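Local coordinates for Dps family protein (Staphylococcus aureus subsp. aureus, PDB 2D5K), which probably binds and stores iron in a hollow twelve-subunit shell and compacts the nucleoid, as Dps proteins of the ferritin superfamily do, at residues B[13-18]-B[127-132]; B[42-47]-B[137-142]. All coordinates share one frame; numbering follows the deposited sequence.

Interaction 1 (B[13-18]-B[127-132])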
loop_
_atom_site.group_PDB
_atom_site.type_symbol
_atom_site.label_atom_id
_atom_site.label_comp_id
_atom_site.label_asym_id
_atom_site.label_seq_id
_atom_site.Cartn_x
_atom_site.Cartn_y
_atom_site.Cartn_z
ATOM N N ASN B 13 -25.901 24.176 11.672
ATOM C CA ASN B 13 -25.972 24.887 10.399
ATOM C C ASN B 13 -25.068 26.114 10.380
ATOM O O ASN B 13 -24.535 26.476 9.333
ATOM C CB ASN B 13 -27.412 25.298 10.070
ATOM C CG ASN B 13 -28.135 24.251 9.247
ATOM O OD1 ASN B 13 -27.535 23.603 8.388
ATOM N ND2 ASN B 13 -29.431 24.086 9.497
ATOM N N GLN B 14 -24.896 26.750 11.534
ATOM C CA GLN B 14 -24.027 27.917 11.619
ATOM C C GLN B 14 -22.628 27.507 11.168
ATOM O O GLN B 14 -21.959 28.249 10.451
ATOM C CB GLN B 14 -23.979 28.452 13.051
ATOM C CG GLN B 14 -22.945 29.553 13.284
ATOM C CD GLN B 14 -23.271 30.846 12.549
ATOM O OE1 GLN B 14 -24.302 31.473 12.798
ATOM N NE2 GLN B 14 -22.389 31.250 11.640
ATOM N N GLN B 15 -22.189 26.318 11.582
ATOM C CA GLN B 15 -20.869 25.836 11.192
ATOM C C GLN B 15 -20.850 25.354 9.742
ATOM O O GLN B 15 -19.848 25.518 9.052
ATOM C CB GLN B 15 -20.397 24.715 12.123
ATOM C CG GLN B 15 -20.180 25.155 13.570
ATOM C CD GLN B 15 -19.352 26.424 13.675
ATOM O OE1 GLN B 15 -18.330 26.571 13.004
ATOM N NE2 GLN B 15 -19.789 27.347 14.526
ATOM N N VAL B 16 -21.942 24.755 9.273
ATOM C CA VAL B 16 -21.973 24.306 7.881
ATOM C C VAL B 16 -21.775 25.546 7.014
ATOM O O VAL B 16 -21.033 25.521 6.028
ATOM C CB VAL B 16 -23.321 23.637 7.508
ATOM C CG1 VAL B 16 -23.340 23.306 6.016
ATOM C CG2 VAL B 16 -23.513 22.365 8.314
ATOM N N ALA B 17 -22.431 26.635 7.408
ATOM C CA ALA B 17 -22.333 27.904 6.694
ATOM C C ALA B 17 -20.914 28.466 6.773
ATOM O O ALA B 17 -20.327 28.817 5.749
ATOM C CB ALA B 17 -23.324 28.905 7.271
ATOM N N ASN B 18 -20.367 28.551 7.986
ATOM C CA ASN B 18 -19.009 29.064 8.181
ATOM C C ASN B 18 -17.980 28.341 7.324
ATOM O O ASN B 18 -17.174 28.965 6.640
ATOM C CB ASN B 18 -18.544 28.901 9.634
ATOM C CG ASN B 18 -19.280 29.796 10.604
ATOM O OD1 ASN B 18 -19.837 30.829 10.231
ATOM N ND2 ASN B 18 -19.259 29.413 11.880
ATOM N N ASP B 127 -20.023 16.212 20.737
ATOM C CA ASP B 127 -18.741 15.576 20.448
ATOM C C ASP B 127 -18.159 16.070 19.126
ATOM O O ASP B 127 -16.947 16.262 19.006
ATOM C CB ASP B 127 -18.915 14.054 20.412
ATOM C CG ASP B 127 -17.604 13.320 20.223
ATOM O OD1 ASP B 127 -16.678 13.534 21.034
ATOM O OD2 ASP B 127 -17.502 12.524 19.264
ATOM N N MET B 128 -19.021 16.272 18.134
ATOM C CA MET B 128 -18.567 16.760 16.836
ATOM C C MET B 128 -18.021 18.176 16.954
ATOM O O MET B 128 -17.011 18.511 16.333
ATOM C CB MET B 128 -19.706 16.712 15.822
ATOM C CG MET B 128 -20.044 15.294 15.400
ATOM S SD MET B 128 -21.335 15.245 14.160
ATOM C CE MET B 128 -21.541 13.454 13.960
ATOM N N PHE B 129 -18.688 19.009 17.748
ATOM C CA PHE B 129 -18.220 20.375 17.942
ATOM C C PHE B 129 -16.870 20.355 18.649
ATOM O O PHE B 129 -15.994 21.161 18.346
ATOM C CB PHE B 129 -19.219 21.181 18.777
ATOM C CG PHE B 129 -20.488 21.523 18.050
ATOM C CD1 PHE B 129 -20.449 22.029 16.752
ATOM C CD2 PHE B 129 -21.722 21.384 18.677
ATOM C CE1 PHE B 129 -21.624 22.395 16.090
ATOM C CE2 PHE B 129 -22.900 21.747 18.022
ATOM C CZ PHE B 129 -22.847 22.255 16.727
ATOM N N ILE B 130 -16.707 19.437 19.601
ATOM C CA ILE B 130 -15.453 19.318 20.342
ATOM C C ILE B 130 -14.321 18.944 19.395
ATOM O O ILE B 130 -13.240 19.528 19.445
ATOM C CB ILE B 130 -15.531 18.231 21.440
ATOM C CG1 ILE B 130 -16.643 18.558 22.438
ATOM C CG2 ILE B 130 -14.183 18.114 22.149
ATOM C CD1 ILE B 130 -16.444 19.828 23.176
ATOM N N GLY B 131 -14.572 17.957 18.542
ATOM C CA GLY B 131 -13.562 17.533 17.589
ATOM C C GLY B 131 -13.143 18.689 16.698
ATOM O O GLY B 131 -11.959 18.876 16.419
ATOM N N MET B 132 -14.119 19.467 16.245
ATOM C CA MET B 132 -13.836 20.616 15.389
ATOM C C MET B 132 -13.036 21.679 16.141
ATOM O O MET B 132 -12.057 22.216 15.623
ATOM C CB MET B 132 -15.141 21.232 14.876
ATOM C CG MET B 132 -14.936 22.487 14.031
ATOM S SD MET B 132 -16.482 23.239 13.483
ATOM C CE MET B 132 -16.888 22.186 12.099
#
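Gln15 of helix 5-32 meets Phe129 and Met132 of helix 123-147 with its CG and OE1, a worked example of a buried amide sharing space with nonpolar neighbours. The van der Waals part is small: Gln15 CG lies 4.0 Å from Phe129 CE1, approaching the ring obliquely, while the Gln15 amide stands almost perpendicular to that ring (86°). With CG swung opposite the backbone N (chi1 177°), Met132 extends toward helix 5-32 before bending at its last torsion, which leaves SD 3.8 Å from Gln15 OE1.

No hydrogen bond joins the segments; bonds within helix 5-32 and one to helix 92-120 hold the amide. Asn18 ND2 donates to Gln15 OE1 over 3.2 Å, nearly straight at 163°, but from above the carbonyl plane. Asn18 OD1 in turn accepts from Gln14 NE2 at 2.9 Å, along a more bent path. Trp19 NE1 adds a weak bond to Gln15 OE1, and Gln15 NE2 donates to Gln109 OE1 of helix 92-120, so both ends of the amide have polar partners.

Tyr55 and Leu59 of helix 38-65 pack on Met132, Leu59 also on Gln15, while Ile106 and Leu110 of helix 92-120 touch Gln15 and Phe129 respectively, inside the four-helix bundle.

Interaction 2 (B[42-47]-B[137-142])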
loop_
_atom_site.group_PDB
_atom_site.type_symbol
_atom_site.label_atom_id
_atom_site.label_comp_id
_atom_site.label_asym_id
_atom_site.label_seq_id
_atom_site.Cartn_x
_atom_site.Cartn_y
_atom_site.Cartn_z
ATOM N N HIS B 42 0.731 27.562 0.149
ATOM C CA HIS B 42 -0.090 27.062 -0.950
ATOM C C HIS B 42 -0.625 25.685 -0.550
ATOM O O HIS B 42 -1.813 25.392 -0.712
ATOM C CB HIS B 42 0.758 26.973 -2.229
ATOM C CG HIS B 42 0.032 26.411 -3.411
ATOM N ND1 HIS B 42 0.378 25.209 -3.992
ATOM C CD2 HIS B 42 -1.008 26.891 -4.131
ATOM C CE1 HIS B 42 -0.418 24.975 -5.020
ATOM N NE2 HIS B 42 -1.268 25.980 -5.126
ATOM N N VAL B 43 0.254 24.853 0.001
ATOM C CA VAL B 43 -0.129 23.518 0.433
ATOM C C VAL B 43 -0.982 23.546 1.697
ATOM O O VAL B 43 -2.011 22.878 1.769
ATOM C CB VAL B 43 1.113 22.638 0.694
ATOM C CG1 VAL B 43 0.689 21.303 1.292
ATOM C CG2 VAL B 43 1.863 22.416 -0.606
ATOM N N LYS B 44 -0.563 24.322 2.692
ATOM C CA LYS B 44 -1.310 24.402 3.944
ATOM C C LYS B 44 -2.763 24.820 3.723
ATOM O O LYS B 44 -3.671 24.280 4.354
ATOM C CB LYS B 44 -0.637 25.381 4.916
ATOM C CG LYS B 44 -1.318 25.430 6.281
ATOM C CD LYS B 44 -1.332 24.045 6.925
ATOM C CE LYS B 44 -2.305 23.966 8.100
ATOM N NZ LYS B 44 -1.904 24.797 9.274
ATOM N N PHE B 45 -2.990 25.779 2.832
ATOM C CA PHE B 45 -4.354 26.223 2.572
ATOM C C PHE B 45 -5.195 25.111 1.952
ATOM O O PHE B 45 -6.403 25.045 2.183
ATOM C CB PHE B 45 -4.363 27.468 1.675
ATOM C CG PHE B 45 -3.773 28.694 2.332
ATOM C CD1 PHE B 45 -3.909 28.901 3.702
ATOM C CD2 PHE B 45 -3.092 29.642 1.578
ATOM C CE1 PHE B 45 -3.373 30.036 4.313
ATOM C CE2 PHE B 45 -2.555 30.779 2.178
ATOM C CZ PHE B 45 -2.695 30.975 3.548
ATOM N N GLU B 46 -4.565 24.235 1.172
ATOM C CA GLU B 46 -5.298 23.124 0.566
ATOM C C GLU B 46 -5.654 22.103 1.642
ATOM O O GLU B 46 -6.757 21.563 1.656
ATOM C CB GLU B 46 -4.475 22.439 -0.529
ATOM C CG GLU B 46 -5.270 21.349 -1.252
ATOM C CD GLU B 46 -4.543 20.748 -2.438
ATOM O OE1 GLU B 46 -3.771 21.472 -3.102
ATOM O OE2 GLU B 46 -4.767 19.551 -2.721
ATOM N N GLU B 47 -4.719 21.839 2.546
ATOM C CA GLU B 47 -4.980 20.891 3.622
ATOM C C GLU B 47 -6.165 21.415 4.427
ATOM O O GLU B 47 -7.033 20.653 4.855
ATOM C CB GLU B 47 -3.749 20.750 4.520
ATOM C CG GLU B 47 -2.471 20.410 3.752
ATOM C CD GLU B 47 -1.275 20.163 4.659
ATOM O OE1 GLU B 47 -1.122 20.889 5.665
ATOM O OE2 GLU B 47 -0.478 19.249 4.357
ATOM N N ASP B 137 -8.433 25.122 17.184
ATOM C CA ASP B 137 -7.486 25.696 18.136
ATOM C C ASP B 137 -6.043 25.338 17.801
ATOM O O ASP B 137 -5.137 26.159 17.947
ATOM C CB ASP B 137 -7.809 25.230 19.562
ATOM C CG ASP B 137 -9.075 25.863 20.113
ATOM O OD1 ASP B 137 -9.590 26.816 19.489
ATOM O OD2 ASP B 137 -9.551 25.412 21.180
ATOM N N LYS B 138 -5.830 24.104 17.359
ATOM C CA LYS B 138 -4.490 23.647 17.005
ATOM C C LYS B 138 -3.966 24.462 15.828
ATOM O O LYS B 138 -2.844 24.971 15.861
ATOM C CB LYS B 138 -4.535 22.160 16.645
ATOM C CG LYS B 138 -3.184 21.536 16.365
ATOM C CD LYS B 138 -3.341 20.038 16.125
ATOM C CE LYS B 138 -1.997 19.357 15.923
ATOM N NZ LYS B 138 -2.154 17.890 15.661
ATOM N N HIS B 139 -4.781 24.588 14.787
ATOM C CA HIS B 139 -4.384 25.363 13.616
ATOM C C HIS B 139 -4.130 26.816 14.000
ATOM O O HIS B 139 -3.191 27.442 13.510
ATOM C CB HIS B 139 -5.478 25.336 12.546
ATOM C CG HIS B 139 -5.618 24.019 11.851
ATOM N ND1 HIS B 139 -4.571 23.407 11.196
ATOM C CD2 HIS B 139 -6.692 23.213 11.685
ATOM C CE1 HIS B 139 -4.996 22.279 10.654
ATOM N NE2 HIS B 139 -6.279 22.139 10.937
ATOM N N ASN B 140 -4.972 27.354 14.876
ATOM C CA ASN B 140 -4.819 28.744 15.276
ATOM C C ASN B 140 -3.480 28.971 15.967
ATOM O O ASN B 140 -2.835 29.995 15.751
ATOM C CB ASN B 140 -5.976 29.172 16.181
ATOM C CG ASN B 140 -6.273 30.655 16.073
ATOM O OD1 ASN B 140 -5.667 31.360 15.262
ATOM N ND2 ASN B 140 -7.210 31.135 16.879
ATOM N N TRP B 141 -3.051 28.019 16.792
ATOM C CA TRP B 141 -1.759 28.159 17.452
ATOM C C TRP B 141 -0.683 28.235 16.368
ATOM O O TRP B 141 0.230 29.054 16.444
ATOM C CB TRP B 141 -1.483 26.971 18.387
ATOM C CG TRP B 141 -0.021 26.637 18.496
ATOM C CD1 TRP B 141 0.987 27.472 18.899
ATOM C CD2 TRP B 141 0.607 25.412 18.101
ATOM N NE1 TRP B 141 2.203 26.846 18.765
ATOM C CE2 TRP B 141 2.000 25.582 18.276
ATOM C CE3 TRP B 141 0.128 24.189 17.610
ATOM C CZ2 TRP B 141 2.922 24.572 17.975
ATOM C CZ3 TRP B 141 1.048 23.184 17.312
ATOM C CH2 TRP B 141 2.427 23.384 17.494
ATOM N N MET B 142 -0.793 27.381 15.353
ATOM C CA MET B 142 0.182 27.394 14.267
ATOM C C MET B 142 0.159 28.733 13.519
ATOM O O MET B 142 1.217 29.283 13.210
ATOM C CB MET B 142 -0.083 26.238 13.295
ATOM C CG MET B 142 0.020 24.868 13.948
ATOM S SD MET B 142 -0.177 23.526 12.763
ATOM C CE MET B 142 0.159 22.108 13.815
#
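The amino group of Lys44, on helix 38-65, ends beside the imidazole of His139 and the thioether of Met142, both on helix 123-147; it illustrates how one long side chain can bridge helices whose backbones stay well apart. The closest alpha carbons, Lys44 CA and His139 CA, are 10.2 Å from each other; the lysine chain spans roughly half of that distance, and His139 and Met142 reach back to meet it. CG sets out opposite the backbone N (chi1 -176°), and bends at the second and fourth torsions bring the terminal amine to the histidine.

The polar approach is close without being a hydrogen bond. Lys44 NZ lies 3.6 Å from His139 ND1 and comes to the ring obliquely, with Lys44 CE following at 3.9 Å from the same ND1. The stronger polar partner of the histidine is on its other nitrogen, since His139 NE2 is hydrogen-bonded to Glu51 OE1, a bond that would limit the turning of the ring.

Packing supplies the rest. Met142 SD sits 4.1 Å from Lys44 NZ, the two side chains crossing at about a right angle. Within helix 123-147, Met142 CG also rests on one face of the Trp141 indole, 3.6 Å above its plane and displaced toward the rim. That indole meets His42 of a neighbouring subunit with the ring planes about 80° apart, while Phe39 and Phe38 of the same subunit pack on Lys44 and Met142.

Phe103 of helix 92-120 touches His139 within the chain. The whole is interhelical packing in a ferritin-like four-helix bundle, at a place where the Dps fold also meets other subunits of its dodecamer.

In the fold
From the N terminus, helix 5-32 supplies the first half of interaction 1, and the next helix, 38-65, supplies the first half of interaction 2. The chain then runs through the short helix 74-80 and helix 92-120 before helix 123-147 closes both loops, 127-132 returning to 13-18 and 137-142 to 42-47. Their segments alternate along the sequence, so the two closures cross rather than nest. The centres lie about 17 Å apart, and the two contacts do not touch. Helix 123-147 is thereby tied to the first two long helices at successive levels: interaction 1 in the buried interior, interaction 2 in a partly buried region bordered by other subunits.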